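Long-range contacts in alkaline serine protease AL20 (Nesterenkonia abyssinica, PDB 3CP7), which probably cleaves peptide bonds in proteins as a secreted, thermostable, trypsin-like serine protease that works under alkaline conditions: residues N26-S34 and T104-I115; D151-C162 and Y189-G200. One frame throughout, in Å; residues are numbered along the deposited sequence.

The two contacts lie on opposite sides of the centre of the chain, their centres about 29 Å apart and their nearest atoms about 13 Å, so they do not touch. Both segments of contact 1 precede those of contact 2. Each lies at one of the two beta-barrels that pair in a trypsin-like protease. Contact 1 fastens helix 105-109 and the connection after it to the end of strand 19-27, at the barrel that comes first in the chain. Contact 2 joins strands 158-161 and 197-200 in the second barrel, where 197-200 also pairs with the end of strand 183-191. Ser169, His41 and Asp91, which probably form the catalytic triad, come from both halves.

Contact 1: residues N26-S34 and T104-I115; sequences NIVASANQS and TVQQQVGTASPI
Ile27 sends its CD1 tip to tip against Val105 and Val109, reaching CG2 of Val109 at 3.8 Å; its other branch, CG2, rests on the methyl of Ala112. A chi1 of -54° turns CG1 to the helix and CG2 to the chain after it. Here strand 19-27 ends in the first beta-barrel of the trypsin-like fold, and helix 105-109 with its following chain packs against the outgoing loop. The small Ala112 lets the backbones close into a single bridge, Val28 with Ser113, in which Ser113 N donates to Ile27 O and Ala29 N to Ser113 O at 2.8 Å. Beside it, Asn26 ND2 gives a nearly straight bond (174°) to Ser113 OG at 2.9 Å, the hydroxyl lying in the amide plane; Gln183 is a second acceptor for that nitrogen, and His8 bonds OD1.

At the other end Gln106 N donates to Gln33 O at 3.0 Å. Gln33, bent at chi2, brings OE1 to 3.3 Å from CD of the extended Gln106, the amide planes 39° apart. That extension brings NE2 of Gln106 to a water, which it bonds weakly and which also donates to Val28 O. Thr104 suits the N-cap because its OG1 accepts, weakly, from Gln107 N. Outside the pair, Ile27 and Val28 pack on strand 35-38, Val105 and Ile115 on strand 93-97, and Asn26 with Ser113 against strand 172-175 of the second barrel.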
loop_
_atom_site.group_PDB
_atom_site.type_symbol
_atom_site.label_atom_id
_atom_site.label_comp_id
_atom_site.label_asym_id
_atom_site.label_seq_id
_atom_site.Cartn_x
_atom_site.Cartn_y
_atom_site.Cartn_z
ATOM N N ASN A 26 9.857 12.843 8.383
ATOM C CA ASN A 26 9.257 13.789 9.302
ATOM C C ASN A 26 8.047 13.201 9.999
ATOM O O ASN A 26 7.190 12.634 9.346
ATOM C CB ASN A 26 8.856 15.054 8.534
ATOM C CG ASN A 26 8.366 16.169 9.449
ATOM O OD1 ASN A 26 9.088 16.608 10.348
ATOM N ND2 ASN A 26 7.137 16.633 9.218
ATOM N N ILE A 27 7.972 13.364 11.322
ATOM C CA ILE A 27 6.796 12.919 12.072
ATOM C C ILE A 27 5.599 13.803 11.735
ATOM O O ILE A 27 5.640 15.021 11.938
ATOM C CB ILE A 27 7.009 12.946 13.610
ATOM C CG1 ILE A 27 8.253 12.147 14.006
ATOM C CG2 ILE A 27 5.763 12.409 14.324
ATOM C CD1 ILE A 27 8.644 12.307 15.487
ATOM N N VAL A 28 4.543 13.179 11.219
ATOM C CA VAL A 28 3.292 13.878 10.926
ATOM C C VAL A 28 2.222 13.408 11.905
ATOM O O VAL A 28 2.219 12.250 12.324
ATOM C CB VAL A 28 2.834 13.686 9.452
ATOM C CG1 VAL A 28 3.773 14.465 8.522
ATOM C CG2 VAL A 28 2.729 12.192 9.066
ATOM N N ALA A 29 1.339 14.325 12.293
ATOM C CA ALA A 29 0.290 13.999 13.269
ATOM C C ALA A 29 -0.501 12.800 12.782
ATOM O O ALA A 29 -0.911 12.770 11.627
ATOM C CB ALA A 29 -0.620 15.180 13.468
ATOM N N SER A 30 -0.700 11.808 13.647
ATOM C CA SER A 30 -1.385 10.580 13.250
ATOM C C SER A 30 -2.125 9.949 14.409
ATOM O O SER A 30 -1.660 10.003 15.550
ATOM C CB SER A 30 -0.369 9.568 12.732
ATOM O OG SER A 30 0.539 9.176 13.747
ATOM N N ALA A 31 -3.256 9.312 14.115
ATOM C CA ALA A 31 -3.977 8.575 15.162
ATOM C C ALA A 31 -3.071 7.551 15.855
ATOM O O ALA A 31 -3.119 7.397 17.086
ATOM C CB ALA A 31 -5.215 7.895 14.598
ATOM N N ASN A 32 -2.241 6.844 15.089
ATOM C CA ASN A 32 -1.394 5.819 15.699
ATOM C C ASN A 32 -0.150 6.364 16.390
ATOM O O ASN A 32 0.593 5.591 17.008
ATOM C CB ASN A 32 -1.016 4.702 14.717
ATOM C CG ASN A 32 -0.194 5.183 13.530
ATOM O OD1 ASN A 32 0.446 6.237 13.578
ATOM N ND2 ASN A 32 -0.194 4.387 12.456
ATOM N N GLN A 33 0.073 7.678 16.273
ATOM C CA GLN A 33 1.201 8.356 16.931
ATOM C C GLN A 33 2.571 7.810 16.501
ATOM O O GLN A 33 3.578 8.015 17.178
ATOM C CB GLN A 33 1.048 8.295 18.459
ATOM C CG GLN A 33 -0.227 8.949 18.977
ATOM C CD GLN A 33 -0.175 10.462 18.936
ATOM O OE1 GLN A 33 0.645 11.087 19.617
ATOM N NE2 GLN A 33 -1.055 11.066 18.147
ATOM N N SER A 34 2.610 7.164 15.345
ATOM C CA SER A 34 3.766 6.374 14.943
ATOM C C SER A 34 4.188 6.592 13.494
ATOM O O SER A 34 4.944 5.783 12.957
ATOM C CB SER A 34 3.469 4.884 15.141
ATOM O OG SER A 34 3.149 4.607 16.496
ATOM N N THR A 104 5.134 5.689 21.913
ATOM C CA THR A 104 5.142 5.933 20.471
ATOM C C THR A 104 6.061 7.117 20.142
ATOM O O THR A 104 6.371 7.951 21.000
ATOM C CB THR A 104 3.742 6.253 19.964
ATOM O OG1 THR A 104 3.260 7.396 20.671
ATOM C CG2 THR A 104 2.782 5.066 20.180
ATOM N N VAL A 105 6.487 7.209 18.886
ATOM C CA VAL A 105 7.442 8.249 18.523
ATOM C C VAL A 105 6.855 9.654 18.724
ATOM O O VAL A 105 7.571 10.580 19.120
ATOM C CB VAL A 105 7.997 8.054 17.086
ATOM C CG1 VAL A 105 7.001 8.537 16.008
ATOM C CG2 VAL A 105 9.319 8.766 16.935
ATOM N N GLN A 106 5.561 9.813 18.450
ATOM C CA GLN A 106 4.926 11.117 18.602
ATOM C C GLN A 106 4.827 11.499 20.082
ATOM O O GLN A 106 4.969 12.665 20.423
ATOM C CB GLN A 106 3.553 11.156 17.907
ATOM C CG GLN A 106 2.963 12.561 17.777
ATOM C CD GLN A 106 1.688 12.625 16.948
ATOM O OE1 GLN A 106 0.854 13.522 17.154
ATOM N NE2 GLN A 106 1.543 11.726 15.995
ATOM N N GLN A 107 4.588 10.510 20.941
ATOM C CA GLN A 107 4.576 10.730 22.391
ATOM C C GLN A 107 5.975 11.050 22.914
ATOM O O GLN A 107 6.144 11.910 23.786
ATOM C CB GLN A 107 4.013 9.501 23.098
ATOM C CG GLN A 107 2.495 9.396 23.031
ATOM C CD GLN A 107 1.801 10.425 23.895
ATOM O OE1 GLN A 107 1.273 11.413 23.390
ATOM N NE2 GLN A 107 1.803 10.201 25.216
ATOM N N GLN A 108 6.973 10.343 22.383
ATOM C CA GLN A 108 8.370 10.567 22.745
ATOM C C GLN A 108 8.801 11.998 22.446
ATOM O O GLN A 108 9.382 12.689 23.283
ATOM C CB GLN A 108 9.262 9.597 21.956
ATOM C CG GLN A 108 10.759 9.910 22.051
ATOM C CD GLN A 108 11.314 9.648 23.430
ATOM O OE1 GLN A 108 10.915 8.699 24.105
ATOM N NE2 GLN A 108 12.253 10.479 23.849
ATOM N N VAL A 109 8.536 12.430 21.219
ATOM C CA VAL A 109 8.995 13.738 20.776
ATOM C C VAL A 109 8.084 14.855 21.288
ATOM O O VAL A 109 8.536 15.984 21.484
ATOM C CB VAL A 109 9.164 13.760 19.225
ATOM C CG1 VAL A 109 9.461 15.144 18.715
ATOM C CG2 VAL A 109 10.287 12.813 18.824
ATOM N N GLY A 110 6.808 14.536 21.496
ATOM C CA GLY A 110 5.873 15.477 22.125
ATOM C C GLY A 110 5.197 16.412 21.137
ATOM O O GLY A 110 4.429 17.290 21.530
ATOM N N THR A 111 5.467 16.208 19.846
ATOM C CA THR A 111 4.925 17.051 18.791
ATOM C C THR A 111 5.023 16.335 17.449
ATOM O O THR A 111 5.637 15.261 17.343
ATOM C CB THR A 111 5.633 18.428 18.753
ATOM O OG1 THR A 111 4.898 19.337 17.922
ATOM C CG2 THR A 111 7.076 18.320 18.257
ATOM N N ALA A 112 4.365 16.928 16.451
ATOM C CA ALA A 112 4.333 16.402 15.091
ATOM C C ALA A 112 3.877 17.522 14.186
ATOM O O ALA A 112 3.222 18.472 14.626
ATOM C CB ALA A 112 3.350 15.247 14.994
ATOM N N SER A 113 4.211 17.413 12.904
ATOM C CA SER A 113 3.729 18.374 11.920
ATOM C C SER A 113 2.303 18.075 11.493
ATOM O O SER A 113 1.945 16.908 11.316
ATOM C CB SER A 113 4.590 18.294 10.670
ATOM O OG SER A 113 5.910 18.665 10.967
ATOM N N PRO A 114 1.503 19.133 11.258
ATOM C CA PRO A 114 0.254 18.904 10.541
ATOM C C PRO A 114 0.605 18.540 9.097
ATOM O O PRO A 114 1.728 18.804 8.646
ATOM C CB PRO A 114 -0.470 20.262 10.597
ATOM C CG PRO A 114 0.441 21.225 11.271
ATOM C CD PRO A 114 1.759 20.560 11.531
ATOM N N ILE A 115 -0.342 17.949 8.387
ATOM C CA ILE A 115 -0.122 17.575 6.989
ATOM C C ILE A 115 -1.343 18.029 6.205
ATOM O O ILE A 115 -2.472 17.936 6.689
ATOM C CB ILE A 115 0.178 16.059 6.869
ATOM C CG1 ILE A 115 0.527 15.659 5.429
ATOM C CG2 ILE A 115 -0.976 15.222 7.447
ATOM C CD1 ILE A 115 1.109 14.254 5.323
HETATM O O HOH W 1 2.941 10.185 14.130
HETATM O O HOH W 2 5.872 4.982 17.311
#

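Contact 2: residues D151-C162 and Y189-G200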
loop_
_atom_site.group_PDB
_atom_site.type_symbol
_atom_site.label_atom_id
_atom_site.label_comp_id
_atom_site.label_asym_id
_atom_site.label_seq_id
_atom_site.Cartn_x
_atom_site.Cartn_y
_atom_site.Cartn_z
ATOM N N ASP A 151 6.835 21.203 -12.877
ATOM C CA ASP A 151 7.810 20.302 -13.466
ATOM C C ASP A 151 8.031 20.685 -14.935
ATOM O O ASP A 151 7.076 20.704 -15.702
ATOM C CB ASP A 151 7.255 18.886 -13.383
ATOM C CG ASP A 151 8.132 17.865 -14.066
ATOM O OD1 ASP A 151 9.330 18.161 -14.272
ATOM O OD2 ASP A 151 7.620 16.768 -14.375
ATOM N N PRO A 152 9.291 20.974 -15.330
ATOM C CA PRO A 152 9.539 21.277 -16.756
ATOM C C PRO A 152 9.158 20.123 -17.677
ATOM O O PRO A 152 8.923 20.337 -18.871
ATOM C CB PRO A 152 11.050 21.539 -16.811
ATOM C CG PRO A 152 11.616 20.907 -15.581
ATOM C CD PRO A 152 10.527 21.059 -14.534
ATOM N N MET A 153 9.078 18.918 -17.127
ATOM C CA MET A 153 8.682 17.748 -17.893
ATOM C C MET A 153 7.174 17.604 -18.026
ATOM O O MET A 153 6.693 16.720 -18.740
ATOM C CB MET A 153 9.224 16.490 -17.240
ATOM C CG MET A 153 10.704 16.450 -17.129
ATOM S SD MET A 153 11.153 14.835 -17.709
ATOM C CE MET A 153 10.963 15.241 -19.394
ATOM N N GLY A 154 6.427 18.445 -17.319
ATOM C CA GLY A 154 4.978 18.456 -17.473
ATOM C C GLY A 154 4.195 17.536 -16.557
ATOM O O GLY A 154 2.973 17.447 -16.678
ATOM N N SER A 155 4.879 16.849 -15.640
ATOM C CA SER A 155 4.168 16.049 -14.649
ATOM C C SER A 155 3.603 16.964 -13.570
ATOM O O SER A 155 3.844 18.172 -13.582
ATOM C CB SER A 155 5.092 14.991 -14.031
ATOM O OG SER A 155 5.803 15.489 -12.901
ATOM N N SER A 156 2.865 16.371 -12.631
ATOM C CA SER A 156 2.253 17.133 -11.541
ATOM C C SER A 156 3.238 17.498 -10.421
ATOM O O SER A 156 2.864 18.190 -9.461
ATOM C CB SER A 156 1.048 16.385 -10.966
ATOM O OG SER A 156 1.474 15.150 -10.407
ATOM N N THR A 157 4.489 17.044 -10.507
ATOM C CA THR A 157 5.461 17.443 -9.472
ATOM C C THR A 157 5.758 18.942 -9.553
ATOM O O THR A 157 5.419 19.612 -10.550
ATOM C CB THR A 157 6.779 16.651 -9.548
ATOM O OG1 THR A 157 7.451 16.985 -10.766
ATOM C CG2 THR A 157 6.500 15.159 -9.505
ATOM N N GLN A 158 6.369 19.467 -8.498
ATOM C CA GLN A 158 6.785 20.871 -8.458
ATOM C C GLN A 158 8.235 20.962 -8.037
ATOM O O GLN A 158 8.735 20.088 -7.325
ATOM C CB GLN A 158 5.934 21.675 -7.478
ATOM C CG GLN A 158 4.446 21.613 -7.746
ATOM C CD GLN A 158 3.686 22.575 -6.861
ATOM O OE1 GLN A 158 3.321 23.668 -7.289
ATOM N NE2 GLN A 158 3.482 22.197 -5.608
ATOM N N GLY A 159 8.899 22.027 -8.475
ATOM C CA GLY A 159 10.292 22.245 -8.141
ATOM C C GLY A 159 10.495 23.515 -7.352
ATOM O O GLY A 159 9.775 24.499 -7.538
ATOM N N ILE A 160 11.477 23.478 -6.455
ATOM C CA ILE A 160 11.935 24.675 -5.755
ATOM C C ILE A 160 13.453 24.819 -5.861
ATOM O O ILE A 160 14.160 23.830 -5.988
ATOM C CB ILE A 160 11.530 24.674 -4.247
ATOM C CG1 ILE A 160 12.070 23.426 -3.510
ATOM C CG2 ILE A 160 10.020 24.806 -4.105
ATOM C CD1 ILE A 160 11.861 23.435 -1.992
ATOM N N PRO A 161 13.969 26.058 -5.780
ATOM C CA PRO A 161 15.425 26.204 -5.740
ATOM C C PRO A 161 15.991 25.547 -4.482
ATOM O O PRO A 161 15.516 25.823 -3.371
ATOM C CB PRO A 161 15.639 27.725 -5.707
ATOM C CG PRO A 161 14.338 28.307 -5.259
ATOM C CD PRO A 161 13.263 27.355 -5.712
ATOM N N CYS A 162 16.972 24.666 -4.654
ATOM C CA CYS A 162 17.475 23.875 -3.536
ATOM C C CYS A 162 18.758 23.166 -3.892
ATOM O O CYS A 162 18.809 22.444 -4.882
ATOM C CB CYS A 162 16.431 22.824 -3.145
ATOM S SG CYS A 162 16.853 21.889 -1.672
ATOM N N TYR A 189 13.362 14.235 -6.023
ATOM C CA TYR A 189 14.357 14.035 -7.064
ATOM C C TYR A 189 14.789 15.347 -7.680
ATOM O O TYR A 189 14.149 16.378 -7.479
ATOM C CB TYR A 189 13.793 13.102 -8.156
ATOM C CG TYR A 189 12.736 13.738 -9.026
ATOM C CD1 TYR A 189 11.387 13.660 -8.695
ATOM C CD2 TYR A 189 13.087 14.409 -10.200
ATOM C CE1 TYR A 189 10.407 14.249 -9.495
ATOM C CE2 TYR A 189 12.132 15.010 -11.002
ATOM C CZ TYR A 189 10.785 14.910 -10.657
ATOM O OH TYR A 189 9.805 15.498 -11.436
ATOM N N GLY A 190 15.899 15.295 -8.419
ATOM C CA GLY A 190 16.253 16.370 -9.348
ATOM C C GLY A 190 16.449 15.798 -10.740
ATOM O O GLY A 190 16.332 14.578 -10.951
ATOM N N TYR A 191 16.735 16.688 -11.690
ATOM C CA TYR A 191 17.127 16.271 -13.027
ATOM C C TYR A 191 18.602 16.542 -13.237
ATOM O O TYR A 191 19.122 17.563 -12.792
ATOM C CB TYR A 191 16.340 17.037 -14.090
ATOM C CG TYR A 191 14.861 16.752 -14.104
ATOM C CD1 TYR A 191 14.368 15.517 -14.499
ATOM C CD2 TYR A 191 13.948 17.751 -13.771
ATOM C CE1 TYR A 191 12.991 15.263 -14.520
ATOM C CE2 TYR A 191 12.575 17.512 -13.791
ATOM C CZ TYR A 191 12.101 16.258 -14.157
ATOM O OH TYR A 191 10.745 16.001 -14.185
ATOM N N THR A 192 19.264 15.646 -13.964
ATOM C CA THR A 192 20.692 15.798 -14.247
ATOM C C THR A 192 21.014 17.122 -14.952
ATOM O O THR A 192 22.092 17.683 -14.744
ATOM C CB THR A 192 21.201 14.652 -15.137
ATOM O OG1 THR A 192 20.332 14.523 -16.267
ATOM C CG2 THR A 192 21.223 13.343 -14.357
ATOM N N PHE A 193 20.083 17.627 -15.761
ATOM C CA PHE A 193 20.310 18.863 -16.528
ATOM C C PHE A 193 20.016 20.133 -15.734
ATOM O O PHE A 193 20.275 21.237 -16.203
ATOM C CB PHE A 193 19.469 18.862 -17.814
ATOM C CG PHE A 193 17.985 18.777 -17.573
ATOM C CD1 PHE A 193 17.328 17.560 -17.647
ATOM C CD2 PHE A 193 17.238 19.915 -17.290
ATOM C CE1 PHE A 193 15.967 17.467 -17.424
ATOM C CE2 PHE A 193 15.880 19.832 -17.054
ATOM C CZ PHE A 193 15.237 18.611 -17.116
ATOM N N LEU A 194 19.468 19.984 -14.533
ATOM C CA LEU A 194 18.964 21.135 -13.797
ATOM C C LEU A 194 19.558 21.174 -12.392
ATOM O O LEU A 194 18.945 20.696 -11.443
ATOM C CB LEU A 194 17.428 21.092 -13.774
ATOM C CG LEU A 194 16.643 22.307 -13.274
ATOM C CD1 LEU A 194 16.949 23.574 -14.086
ATOM C CD2 LEU A 194 15.154 22.012 -13.266
ATOM N N PRO A 195 20.780 21.720 -12.251
ATOM C CA PRO A 195 21.353 21.788 -10.904
ATOM C C PRO A 195 20.524 22.639 -9.944
ATOM O O PRO A 195 19.844 23.580 -10.361
ATOM C CB PRO A 195 22.738 22.418 -11.117
ATOM C CG PRO A 195 22.770 22.909 -12.514
ATOM C CD PRO A 195 21.682 22.250 -13.292
ATOM N N ASN A 196 20.577 22.266 -8.671
ATOM C CA ASN A 196 20.001 23.079 -7.594
ATOM C C ASN A 196 18.492 23.338 -7.689
ATOM O O ASN A 196 18.009 24.405 -7.291
ATOM C CB ASN A 196 20.753 24.413 -7.465
ATOM C CG ASN A 196 22.216 24.224 -7.140
ATOM O OD1 ASN A 196 23.057 25.030 -7.541
ATOM N ND2 ASN A 196 22.535 23.152 -6.439
ATOM N N VAL A 197 17.748 22.370 -8.220
ATOM C CA VAL A 197 16.290 22.394 -8.129
ATOM C C VAL A 197 15.833 21.046 -7.579
ATOM O O VAL A 197 16.226 19.995 -8.076
ATOM C CB VAL A 197 15.610 22.716 -9.487
ATOM C CG1 VAL A 197 14.086 22.739 -9.345
ATOM C CG2 VAL A 197 16.086 24.069 -10.023
ATOM N N MET A 198 15.030 21.092 -6.517
ATOM C CA MET A 198 14.463 19.888 -5.913
ATOM C C MET A 198 12.997 19.756 -6.297
ATOM O O MET A 198 12.226 20.713 -6.173
ATOM C CB MET A 198 14.566 19.969 -4.396
ATOM C CG MET A 198 13.941 18.767 -3.671
ATOM S SD MET A 198 14.959 17.286 -3.758
ATOM C CE MET A 198 16.271 17.770 -2.621
ATOM N N PHE A 199 12.613 18.564 -6.753
ATOM C CA PHE A 199 11.224 18.284 -7.067
ATOM C C PHE A 199 10.583 17.448 -5.991
ATOM O O PHE A 199 11.218 16.573 -5.391
ATOM C CB PHE A 199 11.091 17.634 -8.451
ATOM C CG PHE A 199 11.495 18.562 -9.550
ATOM C CD1 PHE A 199 12.825 18.657 -9.932
ATOM C CD2 PHE A 199 10.560 19.403 -10.143
ATOM C CE1 PHE A 199 13.224 19.565 -10.923
ATOM C CE2 PHE A 199 10.946 20.320 -11.135
ATOM C CZ PHE A 199 12.276 20.402 -11.518
ATOM N N GLY A 200 9.322 17.766 -5.744
ATOM C CA GLY A 200 8.520 17.045 -4.775
ATOM C C GLY A 200 7.154 16.783 -5.351
ATOM O O GLY A 200 6.632 17.590 -6.116
HETATM O O HOH W 3 7.805 13.605 -12.464
HETATM O O HOH W 4 4.442 19.520 -4.962
#
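Strands 158-161 and 197-200 run antiparallel, their axes 4.5 Å apart and 148° between directions, with Gln158-Gly200 and Ile160-Met198 as hydrogen-bonded pairs and Gly159-Phe199 and Pro161-Val197 as non-hydrogen-bonded ones. Strand 197-200 lies between 158-161 and the end of 183-191, pairing with both and helping to close the second beta-barrel of the trypsin-like fold. Gly159 suits its place because a CB there would clash with CE2 of Phe199 and CG1 of Val197; without one, Phe199 CD2 lies 3.5 Å from Gly159 CA. The rigid ring of Pro152 adds CD against the same phenyl group, and CE2 of Tyr191 sits over one face of the Phe199 ring, offset toward the rim.

In the loop before strand 158-161, Asp151 organises the chain. Its carboxylate reaches the Tyr191 hydroxyl, which donates to OD1 at 2.6 Å from the syn side, 28° out of plane. Met153 N reaches OD1 from the opposite face, closing an Asx turn, while Ser155 N and OG both donate to OD2. Four donors thus fix the carboxylate, only 13° from the plane of the Tyr191 ring. Every one of these acceptors goes with an alanine here, which is likely to leave the Tyr191 hydroxyl without its carboxylate acceptor and the loop from Asp151 to Ser155 freer to move. The flexible Met153 bends its sulfur into an oblique Met-aromatic contact, 4.6 Å from the Tyr191 ring centroid.

On the face bearing Ile160 and Met198, both side chains pack on Trp173, and CB of Met198 meets CB of Cys162, which is disulfide-bonded to Cys144. Near the loop, Thr157 OG1 and Tyr189 OH share a hydrogen bond of 2.9 Å.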